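Local coordinates for protein peptidase S15/CocE/NonD (Thaumarchaeota archaeon SCGC AB-539-E09, PDB 4PF1) that probably removes residues from the N-terminal end of peptides as a serine aminopeptidase with an alpha/beta-hydrolase fold, at residues A[62-67]-A[100-105]; A[139-144]-A[175-180]; A[419-424]-A[612-617]. All coordinates share one frame; numbering follows the deposited sequence.

How the interactions relate
Interactions 1 and 2 belong to the same alpha/beta-hydrolase sheet, their centres 11 Å apart, and helix 133-147 joins them. Gln104 NE2 of interaction 1 lies 2.8 Å from Thr140 OG1 of interaction 2, a probable hydrogen bond, while Leu64 and Val102 pack on Ile141 and Leu144. Between strands 60-67 and 178-184 runs strand 154-160, which leads directly to Ser161, the likely nucleophile of a probable triad with His328 and Asp295. Interaction 3 stands apart in the C-terminal non-catalytic region, on the opposite side of the chain's centre; its nearest atoms are about 43 Å from either of the other contacts.

Interaction 1: residues A[62-67]-A[100-105]; sequences IVLTRT and IIVYQD
Residues 62-67 and 100-105 pair as adjacent parallel strands, Ile62 matching Ile100 and so on to Thr67 and Asp105, with their axes 17° apart. Helices such as 92-96 lie between them in the chain, so the topology is a beta-alpha-beta crossover. Five backbone hydrogen bonds define the register: Ile100 O, Val102 O and Gln104 O accept from Val63, Thr65 and Thr67, while Val63 O and Thr65 O accept from Val102 and Gln104. The shortest joins Val63 N to Ile100 O at 2.8 Å.

Aliphatic contacts line both faces of the pair. On one, Ile62 CG2 meets Val102 CG2 at 3.8 Å, and Leu64 CD1 approaches Val102 CG1 at 3.7 Å, so Val102 offers a different methyl to each neighbour. On the other, beneath helix 92-96, Val63 and Ile101 lie side by side, CG1 against CG1 at 3.7 Å.

Thr65 makes a CH-pi contact, its CB 3.7 Å from the centroid of the Tyr103 ring and displaced toward the rim. Its OG1 is bonded to Ile158 O on the next strand, and Tyr103 OH is bonded to Asn91.

The side-chain polar contact is between Arg66 and Gln104. A bend at chi3 (64°) turns Arg66 NE toward Gln104 OE1, which it meets at 2.8 Å within the guanidinium plane; NH1 adds a weak bond to the same oxygen at 3.2 Å. The guanidinium and amide planes stand nearly perpendicular, 87° apart.

With OE1 receiving two N-H groups, Gln104 NE2 bonded to Thr140 and Thr49, and Arg66 NH2 bonded to His133, the chemistry implies a buried polar pair satisfied within the contact and by its neighbours, amid aliphatic packing on both faces.

Interaction 2: residues A[139-144]-A[175-180]; sequences DTIDWL and HPALKA
The imidazole of His175 is fixed through both nitrogens, one toward Asp142 and one toward its own turn. NE2 donates to Asp142 OD1 at 2.9 Å, and this bond is almost straight, 173° at the hydrogen. The carboxylate oxygen lies in the ring plane and uses its anti lone pair, although the carboxylate itself is turned 54° from the ring. At the other nitrogen, ND1 accepts the backbone N-H of Ala177 at 3.0 Å. One donor and one acceptor suggest a neutral ring protonated on NE2, and the two bonds should stop it from flipping.

Its faces are covered as well. Ile141 CG2 stands over one, 3.8 Å from the centroid in a CH-pi contact, and Pro176 CD lies over the opposite face. The same Ile141 methyl reaches Ala177 CB at 3.7 Å, while CD1 of that isoleucine touches Leu178 CB more loosely, at 4.2 Å. His175 CG is anti to the backbone N (chi1 -169°), which places CG on the helix side, where the ring meets Ile141 and Asp142. Asp142 OD1 has a second partner in Lys146, whose positive charge probably steadies the carboxylate.

The type I turn from His175 to Leu178 closes with Leu178 N bonded to His175 O and leads into strand 178-184. Helix 133-147 thus packs over the entrance to that strand, with Ile141 also resting on Val155 of neighbouring strand 154-160 and Trp143 reaching strand 32-40.

Interaction 3: residues A[419-424]-A[612-617]; sequences PAAKQA and RTAEYP
An ST motif at Thr613, where strand 606-625 is interrupted, packs against the 419-424 loop through Pro419, Ala420 and Ala424. Thr613 OG1 accepts from Tyr616 N at 3.0 Å, and chi1 of 65° places that oxygen between the backbone N and the carbonyl carbon. The methyl CG2 instead faces the loop, 3.3 Å from Lys422 O and 3.4 Å from Ala424 N.

Two backbone bonds tie the segments. Arg612 N donates to Ala424 O at 3.1 Å, very straight at the hydrogen (176°) but with the donor above the carbonyl plane. Ala614 N reaches Ala420 O at 2.9 Å in a more bent bond (134°), again from above the plane. A water adds a bridge between Ala421 O and Glu615 N.

Pro419 CG meets Pro617 CB at 3.8 Å, the two side chains crossing at about a right angle, and the same carbon lies against Thr613 O at 3.3 Å. Arg612 NH1 passes Ala424 CB, while NE forms a salt bridge with Asp426. An alanine in place of Thr613 would probably leave Tyr616 N without its side-chain acceptor and open a gap beside Lys422 O and Ala424 N.

Such a loop, bonded to the irregular stretch that interrupts a long strand, is consistent with the beta-sandwich, jelly-roll type of C-terminal domain of S15 peptidases, here at its surface.

Interaction 1: residues A[62-67]-A[100-105]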
loop_
_atom_site.group_PDB
_atom_site.type_symbol
_atom_site.label_atom_id
_atom_site.label_comp_id
_atom_site.label_asym_id
_atom_site.label_seq_id
_atom_site.Cartn_x
_atom_site.Cartn_y
_atom_site.Cartn_z
ATOM N N ILE A 62 29.782 4.929 29.927
ATOM C CA ILE A 62 28.431 5.493 29.975
ATOM C C ILE A 62 28.191 6.367 28.736
ATOM O O ILE A 62 29.064 7.142 28.345
ATOM C CB ILE A 62 28.215 6.300 31.295
ATOM C CG1 ILE A 62 28.224 5.370 32.536
ATOM C CG2 ILE A 62 26.927 7.164 31.248
ATOM C CD1 ILE A 62 28.529 6.091 33.870
ATOM N N VAL A 63 26.999 6.252 28.137
ATOM C CA VAL A 63 26.601 7.096 27.014
ATOM C C VAL A 63 25.359 7.910 27.476
ATOM O O VAL A 63 24.308 7.335 27.764
ATOM C CB VAL A 63 26.421 6.307 25.679
ATOM C CG1 VAL A 63 25.357 5.217 25.784
ATOM C CG2 VAL A 63 26.149 7.242 24.508
ATOM N N LEU A 64 25.550 9.228 27.676
ATOM C CA LEU A 64 24.549 10.134 28.241
ATOM C C LEU A 64 23.822 10.972 27.184
ATOM O O LEU A 64 24.448 11.539 26.292
ATOM C CB LEU A 64 25.229 11.072 29.282
ATOM C CG LEU A 64 24.393 12.233 29.878
ATOM C CD1 LEU A 64 23.256 11.719 30.755
ATOM C CD2 LEU A 64 25.267 13.182 30.667
ATOM N N THR A 65 22.493 11.089 27.339
ATOM C CA THR A 65 21.646 11.925 26.494
ATOM C C THR A 65 20.710 12.726 27.407
ATOM O O THR A 65 20.039 12.149 28.260
ATOM C CB THR A 65 20.901 11.084 25.447
ATOM O OG1 THR A 65 21.845 10.276 24.735
ATOM C CG2 THR A 65 20.116 11.949 24.459
ATOM N N ARG A 66 20.713 14.056 27.257
ATOM C CA ARG A 66 19.901 14.961 28.072
ATOM C C ARG A 66 18.785 15.517 27.191
ATOM O O ARG A 66 19.061 16.143 26.165
ATOM C CB ARG A 66 20.785 16.058 28.694
ATOM C CG ARG A 66 22.001 15.469 29.444
ATOM C CD ARG A 66 22.770 16.479 30.272
ATOM N NE ARG A 66 21.957 17.017 31.361
ATOM C CZ ARG A 66 21.446 18.242 31.374
ATOM N NH1 ARG A 66 20.688 18.639 32.382
ATOM N NH2 ARG A 66 21.688 19.080 30.372
ATOM N N THR A 67 17.522 15.200 27.542
ATOM C CA THR A 67 16.368 15.462 26.683
ATOM C C THR A 67 15.208 16.256 27.326
ATOM O O THR A 67 14.822 15.977 28.462
ATOM C CB THR A 67 15.812 14.089 26.176
ATOM O OG1 THR A 67 14.712 14.293 25.287
ATOM C CG2 THR A 67 15.391 13.142 27.316
ATOM N N ILE A 100 26.588 1.520 29.325
ATOM C CA ILE A 100 25.508 1.941 30.205
ATOM C C ILE A 100 24.829 3.110 29.480
ATOM O O ILE A 100 25.514 4.048 29.062
ATOM C CB ILE A 100 26.016 2.297 31.635
ATOM C CG1 ILE A 100 26.368 1.016 32.425
ATOM C CG2 ILE A 100 24.982 3.143 32.395
ATOM C CD1 ILE A 100 27.471 1.189 33.480
ATOM N N ILE A 101 23.517 3.004 29.230
ATOM C CA ILE A 101 22.785 4.045 28.508
ATOM C C ILE A 101 21.970 4.868 29.507
ATOM O O ILE A 101 21.157 4.316 30.256
ATOM C CB ILE A 101 21.918 3.452 27.364
ATOM C CG1 ILE A 101 22.801 2.637 26.381
ATOM C CG2 ILE A 101 21.149 4.566 26.625
ATOM C CD1 ILE A 101 22.140 1.471 25.760
ATOM N N VAL A 102 22.225 6.189 29.543
ATOM C CA VAL A 102 21.581 7.092 30.494
ATOM C C VAL A 102 20.816 8.207 29.769
ATOM O O VAL A 102 21.388 8.914 28.935
ATOM C CB VAL A 102 22.611 7.683 31.505
ATOM C CG1 VAL A 102 21.948 8.660 32.463
ATOM C CG2 VAL A 102 23.328 6.582 32.281
ATOM N N TYR A 103 19.533 8.381 30.128
ATOM C CA TYR A 103 18.679 9.457 29.621
ATOM C C TYR A 103 18.187 10.281 30.785
ATOM O O TYR A 103 17.672 9.727 31.762
ATOM C CB TYR A 103 17.504 8.910 28.796
ATOM C CG TYR A 103 17.843 8.728 27.336
ATOM C CD1 TYR A 103 18.676 7.693 26.915
ATOM C CD2 TYR A 103 17.354 9.605 26.372
ATOM C CE1 TYR A 103 19.025 7.544 25.576
ATOM C CE2 TYR A 103 17.675 9.450 25.024
ATOM C CZ TYR A 103 18.516 8.422 24.633
ATOM O OH TYR A 103 18.859 8.274 23.316
ATOM N N GLN A 104 18.378 11.599 30.715
ATOM C CA GLN A 104 17.982 12.476 31.804
ATOM C C GLN A 104 17.035 13.557 31.323
ATOM O O GLN A 104 17.287 14.178 30.286
ATOM C CB GLN A 104 19.228 13.111 32.459
ATOM C CG GLN A 104 18.911 14.043 33.634
ATOM C CD GLN A 104 20.135 14.748 34.146
ATOM O OE1 GLN A 104 20.695 15.631 33.486
ATOM N NE2 GLN A 104 20.546 14.406 35.354
ATOM N N ASP A 105 15.960 13.812 32.095
ATOM C CA ASP A 105 15.056 14.919 31.804
ATOM C C ASP A 105 15.783 16.212 32.138
ATOM O O ASP A 105 16.318 16.339 33.247
ATOM C CB ASP A 105 13.748 14.813 32.621
ATOM C CG ASP A 105 12.776 13.723 32.196
ATOM O OD1 ASP A 105 12.603 13.523 30.972
ATOM O OD2 ASP A 105 12.117 13.140 33.085
HETATM O O HOH W 1 12.500 15.476 29.414
#

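Interaction 2: residues A[139-144]-A[175-180]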
loop_
_atom_site.group_PDB
_atom_site.type_symbol
_atom_site.label_atom_id
_atom_site.label_comp_id
_atom_site.label_asym_id
_atom_site.label_seq_id
_atom_site.Cartn_x
_atom_site.Cartn_y
_atom_site.Cartn_z
ATOM N N ASP A 139 27.295 18.088 37.356
ATOM C CA ASP A 139 26.744 17.488 38.576
ATOM C C ASP A 139 26.154 16.097 38.290
ATOM O O ASP A 139 26.214 15.220 39.155
ATOM C CB ASP A 139 25.689 18.413 39.210
ATOM C CG ASP A 139 26.201 19.807 39.548
ATOM O OD1 ASP A 139 27.433 19.966 39.721
ATOM O OD2 ASP A 139 25.372 20.739 39.627
ATOM N N THR A 140 25.627 15.889 37.064
ATOM C CA THR A 140 25.071 14.606 36.620
ATOM C C THR A 140 26.202 13.581 36.398
ATOM O O THR A 140 26.110 12.467 36.914
ATOM C CB THR A 140 24.209 14.797 35.352
ATOM O OG1 THR A 140 23.080 15.606 35.681
ATOM C CG2 THR A 140 23.732 13.473 34.751
ATOM N N ILE A 141 27.264 13.962 35.641
ATOM C CA ILE A 141 28.397 13.070 35.342
ATOM C C ILE A 141 29.117 12.668 36.645
ATOM O O ILE A 141 29.469 11.496 36.806
ATOM C CB ILE A 141 29.379 13.687 34.296
ATOM C CG1 ILE A 141 28.688 13.868 32.921
ATOM C CG2 ILE A 141 30.651 12.828 34.153
ATOM C CD1 ILE A 141 29.508 14.665 31.867
ATOM N N ASP A 142 29.296 13.628 37.576
ATOM C CA ASP A 142 29.954 13.401 38.869
ATOM C C ASP A 142 29.210 12.358 39.696
ATOM O O ASP A 142 29.846 11.475 40.271
ATOM C CB ASP A 142 30.086 14.708 39.659
ATOM C CG ASP A 142 31.158 14.647 40.729
ATOM O OD1 ASP A 142 32.359 14.601 40.365
ATOM O OD2 ASP A 142 30.800 14.640 41.925
ATOM N N TRP A 143 27.864 12.444 39.741
ATOM C CA TRP A 143 27.038 11.474 40.458
ATOM C C TRP A 143 27.118 10.094 39.790
ATOM O O TRP A 143 27.266 9.094 40.488
ATOM C CB TRP A 143 25.576 11.942 40.529
ATOM C CG TRP A 143 24.724 11.115 41.452
ATOM C CD1 TRP A 143 24.426 11.386 42.754
ATOM C CD2 TRP A 143 24.086 9.864 41.146
ATOM N NE1 TRP A 143 23.635 10.389 43.277
ATOM C CE2 TRP A 143 23.421 9.436 42.314
ATOM C CE3 TRP A 143 24.023 9.055 39.996
ATOM C CZ2 TRP A 143 22.685 8.245 42.364
ATOM C CZ3 TRP A 143 23.308 7.868 40.051
ATOM C CH2 TRP A 143 22.653 7.472 41.223
ATOM N N LEU A 144 26.991 10.045 38.447
ATOM C CA LEU A 144 26.993 8.802 37.668
ATOM C C LEU A 144 28.269 7.971 37.876
ATOM O O LEU A 144 28.164 6.796 38.221
ATOM C CB LEU A 144 26.791 9.085 36.167
ATOM C CG LEU A 144 25.376 9.490 35.726
ATOM C CD1 LEU A 144 25.394 10.074 34.324
ATOM C CD2 LEU A 144 24.405 8.316 35.802
ATOM N N HIS A 175 33.375 17.993 32.663
ATOM C CA HIS A 175 33.755 17.091 33.736
ATOM C C HIS A 175 34.905 16.221 33.226
ATOM O O HIS A 175 34.851 15.781 32.073
ATOM C CB HIS A 175 32.550 16.230 34.165
ATOM C CG HIS A 175 32.783 15.455 35.425
ATOM N ND1 HIS A 175 33.554 14.309 35.431
ATOM C CD2 HIS A 175 32.349 15.696 36.681
ATOM C CE1 HIS A 175 33.564 13.890 36.684
ATOM N NE2 HIS A 175 32.857 14.695 37.474
ATOM N N PRO A 176 35.967 15.983 34.041
ATOM C CA PRO A 176 37.111 15.179 33.555
ATOM C C PRO A 176 36.742 13.777 33.046
ATOM O O PRO A 176 37.508 13.202 32.271
ATOM C CB PRO A 176 38.031 15.091 34.780
ATOM C CG PRO A 176 37.183 15.483 35.945
ATOM C CD PRO A 176 36.205 16.467 35.413
ATOM N N ALA A 177 35.570 13.237 33.457
ATOM C CA ALA A 177 35.106 11.916 33.019
ATOM C C ALA A 177 34.532 11.939 31.581
ATOM O O ALA A 177 34.433 10.882 30.959
ATOM C CB ALA A 177 34.072 11.373 33.989
ATOM N N LEU A 178 34.158 13.136 31.054
ATOM C CA LEU A 178 33.652 13.260 29.679
ATOM C C LEU A 178 34.823 13.098 28.698
ATOM O O LEU A 178 35.755 13.913 28.703
ATOM C CB LEU A 178 32.905 14.591 29.456
ATOM C CG LEU A 178 32.266 14.765 28.064
ATOM C CD1 LEU A 178 30.970 13.969 27.943
ATOM C CD2 LEU A 178 32.022 16.221 27.758
ATOM N N LYS A 179 34.782 12.022 27.884
ATOM C CA LYS A 179 35.873 11.644 26.988
ATOM C C LYS A 179 35.603 11.939 25.509
ATOM O O LYS A 179 36.559 12.003 24.741
ATOM C CB LYS A 179 36.218 10.147 27.160
ATOM C CG LYS A 179 36.580 9.730 28.598
ATOM C CD LYS A 179 37.831 10.453 29.148
ATOM C CE LYS A 179 38.005 10.220 30.631
ATOM N NZ LYS A 179 39.154 10.982 31.181
ATOM N N ALA A 180 34.320 12.082 25.099
ATOM C CA ALA A 180 33.945 12.353 23.698
ATOM C C ALA A 180 32.494 12.808 23.578
ATOM O O ALA A 180 31.690 12.530 24.466
ATOM C CB ALA A 180 34.158 11.103 22.845
#

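Interaction 3: residues A[419-424]-A[612-617]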
loop_
_atom_site.group_PDB
_atom_site.type_symbol
_atom_site.label_atom_id
_atom_site.label_comp_id
_atom_site.label_asym_id
_atom_site.label_seq_id
_atom_site.Cartn_x
_atom_site.Cartn_y
_atom_site.Cartn_z
ATOM N N PRO A 419 26.155 37.804 -18.337
ATOM C CA PRO A 419 25.137 38.568 -19.090
ATOM C C PRO A 419 25.682 39.843 -19.736
ATOM O O PRO A 419 26.657 40.421 -19.251
ATOM C CB PRO A 419 24.088 38.903 -18.026
ATOM C CG PRO A 419 24.840 38.914 -16.748
ATOM C CD PRO A 419 25.945 37.910 -16.875
ATOM N N ALA A 420 25.020 40.298 -20.819
ATOM C CA ALA A 420 25.386 41.520 -21.544
ATOM C C ALA A 420 24.948 42.781 -20.768
ATOM O O ALA A 420 24.231 42.674 -19.770
ATOM C CB ALA A 420 24.762 41.511 -22.935
ATOM N N ALA A 421 25.383 43.969 -21.234
ATOM C CA ALA A 421 25.103 45.260 -20.595
ATOM C C ALA A 421 23.632 45.689 -20.690
ATOM O O ALA A 421 23.114 46.268 -19.730
ATOM C CB ALA A 421 25.986 46.338 -21.194
ATOM N N LYS A 422 22.967 45.430 -21.846
ATOM C CA LYS A 422 21.569 45.832 -22.117
ATOM C C LYS A 422 20.605 45.449 -20.978
ATOM O O LYS A 422 20.814 44.436 -20.303
ATOM C CB LYS A 422 21.069 45.241 -23.452
ATOM C CG LYS A 422 21.047 43.711 -23.491
ATOM C CD LYS A 422 20.640 43.169 -24.843
ATOM C CE LYS A 422 20.610 41.661 -24.834
ATOM N NZ LYS A 422 20.309 41.104 -26.175
ATOM N N GLN A 423 19.551 46.266 -20.780
ATOM C CA GLN A 423 18.529 46.044 -19.761
ATOM C C GLN A 423 17.885 44.672 -19.947
ATOM O O GLN A 423 17.445 44.332 -21.048
ATOM C CB GLN A 423 17.466 47.154 -19.801
ATOM C CG GLN A 423 16.465 47.080 -18.651
ATOM C CD GLN A 423 15.365 48.093 -18.794
ATOM O OE1 GLN A 423 15.472 49.232 -18.327
ATOM N NE2 GLN A 423 14.270 47.694 -19.427
ATOM N N ALA A 424 17.882 43.867 -18.874
ATOM C CA ALA A 424 17.335 42.516 -18.873
ATOM C C ALA A 424 16.957 42.090 -17.461
ATOM O O ALA A 424 17.721 42.304 -16.511
ATOM C CB ALA A 424 18.342 41.533 -19.467
ATOM N N ARG A 612 19.363 40.500 -14.623
ATOM C CA ARG A 612 20.452 39.698 -15.192
ATOM C C ARG A 612 21.191 40.502 -16.270
ATOM O O ARG A 612 20.989 40.290 -17.470
ATOM C CB ARG A 612 19.909 38.366 -15.760
ATOM C CG ARG A 612 18.510 38.476 -16.372
ATOM C CD ARG A 612 18.111 37.213 -17.086
ATOM N NE ARG A 612 16.744 37.298 -17.598
ATOM C CZ ARG A 612 16.421 37.744 -18.807
ATOM N NH1 ARG A 612 17.366 38.151 -19.647
ATOM N NH2 ARG A 612 15.152 37.781 -19.189
ATOM N N THR A 613 22.007 41.470 -15.825
ATOM C CA THR A 613 22.779 42.363 -16.700
ATOM C C THR A 613 24.246 42.370 -16.263
ATOM O O THR A 613 24.562 41.815 -15.216
ATOM C CB THR A 613 22.190 43.797 -16.668
ATOM O OG1 THR A 613 22.340 44.337 -15.355
ATOM C CG2 THR A 613 20.728 43.852 -17.084
ATOM N N ALA A 614 25.134 43.024 -17.041
ATOM C CA ALA A 614 26.557 43.152 -16.693
ATOM C C ALA A 614 26.722 43.830 -15.318
ATOM O O ALA A 614 27.528 43.376 -14.502
ATOM C CB ALA A 614 27.288 43.953 -17.763
ATOM N N GLU A 615 25.907 44.880 -15.058
ATOM C CA GLU A 615 25.882 45.646 -13.809
ATOM C C GLU A 615 25.264 44.828 -12.663
ATOM O O GLU A 615 25.783 44.861 -11.545
ATOM C CB GLU A 615 25.092 46.953 -14.016
ATOM C CG GLU A 615 25.107 47.900 -12.823
ATOM C CD GLU A 615 24.375 49.216 -13.021
ATOM O OE1 GLU A 615 23.396 49.248 -13.802
ATOM O OE2 GLU A 615 24.762 50.209 -12.364
ATOM N N TYR A 616 24.148 44.115 -12.938
ATOM C CA TYR A 616 23.434 43.311 -11.937
ATOM C C TYR A 616 23.403 41.810 -12.344
ATOM O O TYR A 616 22.350 41.315 -12.762
ATOM C CB TYR A 616 21.997 43.847 -11.736
ATOM C CG TYR A 616 21.898 45.333 -11.458
ATOM C CD1 TYR A 616 22.407 45.880 -10.282
ATOM C CD2 TYR A 616 21.210 46.180 -12.323
ATOM C CE1 TYR A 616 22.286 47.240 -10.003
ATOM C CE2 TYR A 616 21.081 47.543 -12.055
ATOM C CZ TYR A 616 21.625 48.070 -10.893
ATOM O OH TYR A 616 21.496 49.411 -10.618
ATOM N N PRO A 617 24.537 41.064 -12.247
ATOM C CA PRO A 617 24.514 39.661 -12.689
ATOM C C PRO A 617 24.052 38.680 -11.603
ATOM O O PRO A 617 24.862 38.209 -10.792
ATOM C CB PRO A 617 25.962 39.403 -13.124
ATOM C CG PRO A 617 26.784 40.362 -12.322
ATOM C CD PRO A 617 25.892 41.469 -11.810
HETATM O O HOH W 2 24.243 46.542 -17.304
#